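Long-range contacts in TarM (Staphylococcus aureus subsp. aureus 21178, PDB 4X7R), which belongs to the glycosyltransferases of the GT-B fold, with uridine-5'-diphosphate bound in the model: residues Asp137-Ser145 against Lys154-Lys162; Arg417-Lys425 against Gly438-Met449. The protein carries 1 engineered substitution. All coordinates share one frame; numbering follows the deposited sequence.

How the contacts relate
Following the chain from its N terminus, contact 1 comes first and is complete before contact 2 begins, so the two are in series and neither nest nor cross. Contact 1, between 137-145 and 154-162, closes a loop of eight residues, the inner ends of strands 139-147 and 150-157 with the tight turn joining them, in the middle of the large antiparallel sheet. Contact 2 closes a loop of twelve residues that includes helix 428-431; it pairs strand 419-422 with strand 438-441 at the edge of a parallel sheet and packs it against the start of helix 446-457. The two lie on opposite sides of the chain's centre, their own centres about 52 Å apart.

Contact 1. Residues Asp137-Ser145 against Lys154-Lys162; sequences DNKRIERFS and KETFNVDNK
Strands 139-145 and 154-157 run antiparallel at 168°, and Arg143 and Glu155 form a hydrogen-bonded pair, Arg143 N to Glu155 O at 3.0 Å and Glu155 N to Arg143 O at 2.8 Å. Next to them, Phe157 N donates to Ile141 O.

The Arg140 chain is extended as far as CD and bends at chi3 (70°), which turns its guanidinium flat onto one face of the Phe157 ring, planes 11° apart and CZ 3.8 Å from the ring centroid, a cation-pi stack. Its NE reaches Asn161 OD1 at 2.8 Å, almost straight and on a lone pair in the amide plane, which fixes the rotation of the guanidinium; NH1 forms a salt bridge with Asp133. The ring edge of Phe157 meets Arg143 CB.

On the face shared by Glu142, Phe144 and Thr156, Lys154 runs alongside Phe144 and lays its CG over the ring, 4.1 Å from the centroid, while Glu142 turns its OE2 to Arg95. A water bridges Arg143 O, Ser145 OG and Glu155 OE1.

Lys139 NZ bonds to Phe157 O from above the carbonyl plane, where the strand gives way to the type I turn 158-161. Together these contacts build a beta hairpin within a meandering antiparallel sheet.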
# COMPACT_ATOMS: atom_id res chain seq x y z
N ASP A 137 25.49 -26.28 18.48
CA ASP A 137 26.51 -25.70 19.35
C ASP A 137 26.08 -24.33 19.88
O ASP A 137 26.81 -23.34 19.78
CB ASP A 137 27.92 -25.76 18.70
CG ASP A 137 28.57 -27.14 18.84
OD1 ASP A 137 28.07 -28.11 18.21
OD2 ASP A 137 29.56 -27.26 19.60
N ASN A 138 24.82 -24.28 20.40
CA ASN A 138 24.13 -23.12 20.98
C ASN A 138 23.93 -21.93 20.03
O ASN A 138 23.70 -20.80 20.47
CB ASN A 138 24.73 -22.73 22.34
CG ASN A 138 23.95 -23.28 23.50
OD1 ASN A 138 24.08 -24.46 23.87
ND2 ASN A 138 23.08 -22.44 24.06
N LYS A 139 23.98 -22.22 18.71
CA LYS A 139 23.81 -21.25 17.63
C LYS A 139 22.63 -21.69 16.74
O LYS A 139 22.57 -22.85 16.33
CB LYS A 139 25.12 -21.17 16.82
CG LYS A 139 25.05 -20.31 15.55
CD LYS A 139 25.36 -21.12 14.28
CE LYS A 139 25.08 -20.30 13.03
NZ LYS A 139 25.20 -21.12 11.80
N ARG A 140 21.71 -20.75 16.46
CA ARG A 140 20.55 -21.00 15.59
C ARG A 140 21.00 -21.24 14.15
O ARG A 140 21.57 -20.35 13.52
CB ARG A 140 19.51 -19.85 15.67
CG ARG A 140 18.34 -20.03 14.68
CD ARG A 140 17.19 -19.08 14.94
NE ARG A 140 17.50 -17.68 14.62
CZ ARG A 140 16.61 -16.71 14.58
NH1 ARG A 140 15.32 -16.96 14.82
NH2 ARG A 140 16.98 -15.47 14.27
N ILE A 141 20.76 -22.45 13.64
CA ILE A 141 21.12 -22.80 12.26
C ILE A 141 19.95 -22.57 11.29
O ILE A 141 20.14 -22.03 10.19
CB ILE A 141 21.78 -24.21 12.17
CG1 ILE A 141 20.88 -25.32 12.76
CG2 ILE A 141 23.16 -24.19 12.85
CD1 ILE A 141 21.24 -26.74 12.39
N GLU A 142 18.73 -22.94 11.71
CA GLU A 142 17.55 -22.80 10.86
C GLU A 142 16.24 -22.52 11.55
O GLU A 142 16.08 -22.76 12.74
CB GLU A 142 17.42 -24.01 9.92
CG GLU A 142 17.44 -25.33 10.64
CD GLU A 142 17.87 -26.49 9.77
OE1 GLU A 142 18.56 -26.27 8.75
OE2 GLU A 142 17.52 -27.63 10.12
N ARG A 143 15.27 -22.02 10.76
CA ARG A 143 13.91 -21.76 11.18
C ARG A 143 12.93 -22.30 10.16
O ARG A 143 12.96 -21.87 9.00
CB ARG A 143 13.67 -20.26 11.43
CG ARG A 143 12.18 -19.88 11.52
CD ARG A 143 11.94 -18.43 11.88
NE ARG A 143 12.15 -18.25 13.32
CZ ARG A 143 11.72 -17.21 14.02
NH1 ARG A 143 11.03 -16.25 13.44
NH2 ARG A 143 11.94 -17.15 15.33
N PHE A 144 12.01 -23.16 10.60
CA PHE A 144 10.88 -23.63 9.81
C PHE A 144 9.64 -22.83 10.27
O PHE A 144 9.32 -22.80 11.47
CB PHE A 144 10.64 -25.14 10.00
CG PHE A 144 11.69 -26.02 9.39
CD1 PHE A 144 12.82 -26.39 10.11
CD2 PHE A 144 11.57 -26.48 8.08
CE1 PHE A 144 13.81 -27.18 9.54
CE2 PHE A 144 12.55 -27.30 7.51
CZ PHE A 144 13.67 -27.65 8.25
N SER A 145 8.95 -22.19 9.31
CA SER A 145 7.74 -21.40 9.52
C SER A 145 6.53 -22.16 8.99
O SER A 145 6.56 -22.67 7.87
CB SER A 145 7.86 -20.03 8.86
OG SER A 145 9.00 -19.37 9.38
N LYS A 154 11.56 -22.22 5.02
CA LYS A 154 12.74 -22.58 5.81
C LYS A 154 13.76 -21.46 5.59
O LYS A 154 14.02 -21.08 4.46
CB LYS A 154 13.31 -23.95 5.39
CG LYS A 154 14.59 -24.39 6.15
CD LYS A 154 15.17 -25.64 5.50
CE LYS A 154 16.67 -25.65 5.40
NZ LYS A 154 17.13 -25.30 4.03
N GLU A 155 14.31 -20.93 6.68
CA GLU A 155 15.37 -19.91 6.60
C GLU A 155 16.61 -20.46 7.23
O GLU A 155 16.52 -21.19 8.22
CB GLU A 155 14.98 -18.59 7.28
CG GLU A 155 13.91 -17.82 6.53
CD GLU A 155 13.28 -16.73 7.38
OE1 GLU A 155 12.83 -17.04 8.50
OE2 GLU A 155 13.26 -15.56 6.92
N THR A 156 17.77 -20.19 6.63
CA THR A 156 19.07 -20.61 7.19
C THR A 156 19.80 -19.39 7.74
O THR A 156 19.79 -18.33 7.11
CB THR A 156 19.90 -21.39 6.16
OG1 THR A 156 19.13 -22.49 5.71
CG2 THR A 156 21.21 -21.91 6.73
N PHE A 157 20.47 -19.55 8.89
CA PHE A 157 21.20 -18.44 9.55
C PHE A 157 22.70 -18.59 9.52
O PHE A 157 23.19 -19.70 9.65
CB PHE A 157 20.72 -18.23 10.99
CG PHE A 157 19.25 -17.90 11.07
CD1 PHE A 157 18.29 -18.92 11.13
CD2 PHE A 157 18.81 -16.58 11.02
CE1 PHE A 157 16.93 -18.62 11.17
CE2 PHE A 157 17.45 -16.28 11.06
CZ PHE A 157 16.52 -17.30 11.12
N ASN A 158 23.41 -17.46 9.40
CA ASN A 158 24.88 -17.40 9.45
C ASN A 158 25.36 -17.24 10.92
O ASN A 158 24.54 -17.27 11.85
CB ASN A 158 25.40 -16.24 8.56
CG ASN A 158 25.06 -14.84 9.02
OD1 ASN A 158 24.59 -14.61 10.14
ND2 ASN A 158 25.29 -13.87 8.16
N VAL A 159 26.69 -17.01 11.11
CA VAL A 159 27.35 -16.81 12.42
C VAL A 159 26.78 -15.63 13.24
O VAL A 159 26.79 -15.69 14.47
CB VAL A 159 28.90 -16.75 12.31
CG1 VAL A 159 29.47 -18.11 11.91
CG2 VAL A 159 29.37 -15.65 11.36
N ASP A 160 26.29 -14.58 12.56
CA ASP A 160 25.71 -13.38 13.17
C ASP A 160 24.20 -13.53 13.38
O ASP A 160 23.52 -12.52 13.63
CB ASP A 160 25.99 -12.15 12.28
CG ASP A 160 27.44 -11.99 11.82
OD1 ASP A 160 28.35 -12.08 12.67
OD2 ASP A 160 27.65 -11.75 10.61
N ASN A 161 23.67 -14.78 13.23
CA ASN A 161 22.24 -15.13 13.34
C ASN A 161 21.38 -14.30 12.38
O ASN A 161 20.27 -13.89 12.72
CB ASN A 161 21.74 -15.04 14.80
CG ASN A 161 20.46 -15.79 15.07
OD1 ASN A 161 20.14 -16.79 14.41
ND2 ASN A 161 19.71 -15.34 16.07
N LYS A 162 21.90 -14.04 11.17
CA LYS A 162 21.20 -13.31 10.12
C LYS A 162 20.84 -14.29 8.99
O LYS A 162 21.56 -15.27 8.78
CB LYS A 162 22.05 -12.16 9.56
CG LYS A 162 22.30 -10.99 10.54
CD LYS A 162 21.32 -9.84 10.35
CE LYS A 162 21.66 -8.63 11.18
NZ LYS A 162 22.69 -7.78 10.53
O HOH W 1 11.33 -19.72 8.35

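Contact 2. Residues Arg417-Lys425 against Gly438-Met449; sequences RPVVAFDIK and GYLIENHNINDM
Strand 419-422 lies alongside strand 438-441 in parallel, their directions 12° apart, and four backbone bonds alternate between them: Tyr439 N to Val419 O, Ala421 N to Tyr439 O, Ile441 N to Ala421 O and Asp423 N to Ile441 O.

The tight part centres on the ring of Phe422, which leaves the strand on the same face as Val420, Tyr439 and Ile441. With CG anti to its own carbonyl carbon (chi1 -76°), the ring enters the bend between strand 438-441 and helix 446-457. His444 N sits 3.7 Å above the centre of one face, and the sulfur of Met449 covers the opposite one, SD 4.2 Å from the centroid in a Met-aromatic contact. Ile441 CG2 and Ile446 CG2 meet the ring at its edge. Behind it, Val420 CG1 touches both Ile441 CG1 and, at 3.6 Å, Met449 CG, and Leu335 of helix 333-346 also packs against Phe422.

Packing is looser at the rim. Toward the opposite sheet face Asp423 OD2 comes no closer than 4.0 Å to Leu440 CD1, and past the end of the strand Ile424 CG2 lies 3.6 Å from Asn443 CG, while Asn443 ND2 hydrogen-bonds Gln401. Glu442 and His444 are exposed, on the type II turn 442-445. There Asn445 occupies the N-cap position, its OD1 accepting from Asp448 N at 3.2 Å and capping the first turn of the helix that carries Met449 to the ring.

Helix 428-431 links the two strands, making a beta-alpha-beta unit at the edge of the parallel, Rossmann-like sheet of a GT-B glycosyltransferase domain, with the side chain of Ile424 about 8 Å from the bound (2S)-2,3-dihydroxypropyl 2-acetamido-2-deoxy-alpha-D-glucopyranoside.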
# COMPACT_ATOMS: atom_id res chain seq x y z
N ARG A 417 -18.62 16.87 2.62
CA ARG A 417 -17.84 17.27 3.80
C ARG A 417 -16.74 18.21 3.30
O ARG A 417 -15.84 17.78 2.58
CB ARG A 417 -17.25 16.03 4.55
CG ARG A 417 -18.29 14.97 4.99
CD ARG A 417 -19.57 15.59 5.52
NE ARG A 417 -20.52 14.65 6.11
CZ ARG A 417 -21.82 14.62 5.82
NH1 ARG A 417 -22.33 15.42 4.90
NH2 ARG A 417 -22.62 13.77 6.45
N PRO A 418 -16.86 19.52 3.56
CA PRO A 418 -15.85 20.46 3.02
C PRO A 418 -14.47 20.26 3.63
O PRO A 418 -14.35 19.80 4.77
CB PRO A 418 -16.43 21.85 3.32
CG PRO A 418 -17.38 21.64 4.46
CD PRO A 418 -17.89 20.23 4.36
N VAL A 419 -13.44 20.56 2.84
CA VAL A 419 -12.04 20.41 3.24
C VAL A 419 -11.40 21.77 3.56
O VAL A 419 -11.61 22.75 2.84
CB VAL A 419 -11.23 19.64 2.16
CG1 VAL A 419 -9.78 19.44 2.60
CG2 VAL A 419 -11.87 18.30 1.84
N VAL A 420 -10.62 21.79 4.65
CA VAL A 420 -9.74 22.88 5.08
C VAL A 420 -8.31 22.24 4.92
O VAL A 420 -7.95 21.31 5.63
CB VAL A 420 -10.05 23.42 6.50
CG1 VAL A 420 -9.16 24.61 6.83
CG2 VAL A 420 -11.53 23.83 6.60
N ALA A 421 -7.59 22.66 3.88
CA ALA A 421 -6.32 22.08 3.51
C ALA A 421 -5.21 23.08 3.27
O ALA A 421 -5.47 24.18 2.77
CB ALA A 421 -6.50 21.24 2.25
N PHE A 422 -3.96 22.68 3.57
CA PHE A 422 -2.80 23.50 3.24
C PHE A 422 -2.67 23.48 1.71
O PHE A 422 -2.78 22.40 1.12
CB PHE A 422 -1.52 22.99 3.92
CG PHE A 422 -1.37 23.28 5.40
CD1 PHE A 422 -1.88 24.45 5.95
CD2 PHE A 422 -0.67 22.41 6.24
CE1 PHE A 422 -1.72 24.74 7.32
CE2 PHE A 422 -0.51 22.70 7.60
CZ PHE A 422 -1.03 23.87 8.13
N ASP A 423 -2.52 24.66 1.07
CA ASP A 423 -2.36 24.77 -0.39
C ASP A 423 -0.95 24.29 -0.75
O ASP A 423 0.01 25.07 -0.69
CB ASP A 423 -2.60 26.23 -0.88
CG ASP A 423 -2.76 26.34 -2.40
OD1 ASP A 423 -2.44 25.36 -3.11
OD2 ASP A 423 -3.21 27.40 -2.87
N ILE A 424 -0.81 23.00 -1.08
CA ILE A 424 0.48 22.35 -1.37
C ILE A 424 0.47 21.65 -2.76
O ILE A 424 -0.60 21.41 -3.34
CB ILE A 424 0.84 21.34 -0.21
CG1 ILE A 424 -0.26 20.26 0.04
CG2 ILE A 424 1.15 22.06 1.11
CD1 ILE A 424 -0.19 19.04 -0.77
N LYS A 425 1.65 21.28 -3.26
CA LYS A 425 1.79 20.52 -4.50
C LYS A 425 1.72 19.01 -4.12
O LYS A 425 2.50 18.55 -3.30
CB LYS A 425 3.14 20.85 -5.20
CG LYS A 425 3.16 22.21 -5.94
CD LYS A 425 4.49 22.36 -6.72
CE LYS A 425 4.59 23.61 -7.58
NZ LYS A 425 3.73 23.60 -8.79
N GLY A 438 -14.84 25.05 0.18
CA GLY A 438 -13.87 24.78 1.24
C GLY A 438 -12.85 25.90 1.35
O GLY A 438 -13.05 26.99 0.79
N TYR A 439 -11.74 25.63 2.06
CA TYR A 439 -10.68 26.62 2.24
C TYR A 439 -9.31 26.08 1.92
O TYR A 439 -8.96 24.96 2.33
CB TYR A 439 -10.70 27.20 3.66
CG TYR A 439 -11.91 28.04 4.01
CD1 TYR A 439 -12.15 29.26 3.37
CD2 TYR A 439 -12.77 27.67 5.03
CE1 TYR A 439 -13.26 30.05 3.70
CE2 TYR A 439 -13.86 28.46 5.40
CZ TYR A 439 -14.11 29.64 4.72
OH TYR A 439 -15.20 30.40 5.06
N LEU A 440 -8.52 26.89 1.18
CA LEU A 440 -7.12 26.65 0.84
C LEU A 440 -6.31 27.53 1.76
O LEU A 440 -6.40 28.77 1.70
CB LEU A 440 -6.81 26.98 -0.62
CG LEU A 440 -7.24 25.95 -1.65
CD1 LEU A 440 -7.12 26.51 -3.06
CD2 LEU A 440 -6.46 24.63 -1.49
N ILE A 441 -5.57 26.90 2.68
CA ILE A 441 -4.77 27.62 3.68
C ILE A 441 -3.31 27.70 3.24
O ILE A 441 -2.75 26.72 2.76
CB ILE A 441 -4.93 26.93 5.08
CG1 ILE A 441 -6.41 26.79 5.51
CG2 ILE A 441 -4.04 27.55 6.17
CD1 ILE A 441 -7.27 28.06 5.49
N GLU A 442 -2.70 28.88 3.44
CA GLU A 442 -1.28 29.10 3.17
C GLU A 442 -0.51 28.07 3.99
O GLU A 442 -0.78 27.92 5.18
CB GLU A 442 -0.90 30.54 3.56
CG GLU A 442 0.44 30.99 3.01
CD GLU A 442 1.02 32.23 3.67
OE1 GLU A 442 0.36 32.82 4.55
OE2 GLU A 442 2.16 32.60 3.30
N ASN A 443 0.35 27.27 3.31
CA ASN A 443 1.13 26.19 3.92
C ASN A 443 1.88 26.63 5.18
O ASN A 443 2.54 27.68 5.17
CB ASN A 443 2.09 25.56 2.91
CG ASN A 443 2.77 24.32 3.42
OD1 ASN A 443 2.22 23.57 4.21
ND2 ASN A 443 3.98 24.06 2.98
N HIS A 444 1.74 25.83 6.27
CA HIS A 444 2.30 26.02 7.62
C HIS A 444 1.48 26.96 8.51
O HIS A 444 1.64 26.91 9.73
CB HIS A 444 3.79 26.43 7.62
CG HIS A 444 4.71 25.36 7.14
ND1 HIS A 444 5.23 25.38 5.85
CD2 HIS A 444 5.16 24.25 7.78
CE1 HIS A 444 5.99 24.29 5.75
NE2 HIS A 444 5.98 23.58 6.89
N ASN A 445 0.62 27.81 7.92
CA ASN A 445 -0.20 28.79 8.65
C ASN A 445 -1.28 28.10 9.52
O ASN A 445 -2.45 28.06 9.15
CB ASN A 445 -0.80 29.84 7.70
CG ASN A 445 -1.23 31.12 8.37
OD1 ASN A 445 -1.49 31.17 9.58
ND2 ASN A 445 -1.36 32.18 7.58
N ILE A 446 -0.85 27.57 10.69
CA ILE A 446 -1.71 26.87 11.65
C ILE A 446 -2.81 27.75 12.27
O ILE A 446 -3.88 27.24 12.57
CB ILE A 446 -0.90 26.04 12.70
CG1 ILE A 446 -0.03 26.94 13.63
CG2 ILE A 446 -0.07 24.95 12.00
CD1 ILE A 446 0.45 26.27 14.94
N ASN A 447 -2.54 29.07 12.43
CA ASN A 447 -3.50 30.03 12.98
C ASN A 447 -4.66 30.31 12.03
O ASN A 447 -5.81 30.31 12.47
CB ASN A 447 -2.81 31.35 13.37
CG ASN A 447 -1.73 31.21 14.42
OD1 ASN A 447 -1.77 30.32 15.29
ND2 ASN A 447 -0.77 32.12 14.38
N ASP A 448 -4.37 30.54 10.74
CA ASP A 448 -5.41 30.76 9.74
C ASP A 448 -6.22 29.48 9.51
O ASP A 448 -7.42 29.56 9.27
CB ASP A 448 -4.86 31.31 8.41
CG ASP A 448 -5.94 31.73 7.43
OD1 ASP A 448 -6.82 32.54 7.81
OD2 ASP A 448 -5.93 31.22 6.28
N MET A 449 -5.58 28.30 9.64
CA MET A 449 -6.30 27.04 9.49
C MET A 449 -7.24 26.80 10.67
O MET A 449 -8.38 26.37 10.46
CB MET A 449 -5.36 25.86 9.30
CG MET A 449 -6.06 24.67 8.75
SD MET A 449 -4.97 23.27 8.47
CE MET A 449 -5.23 22.48 9.84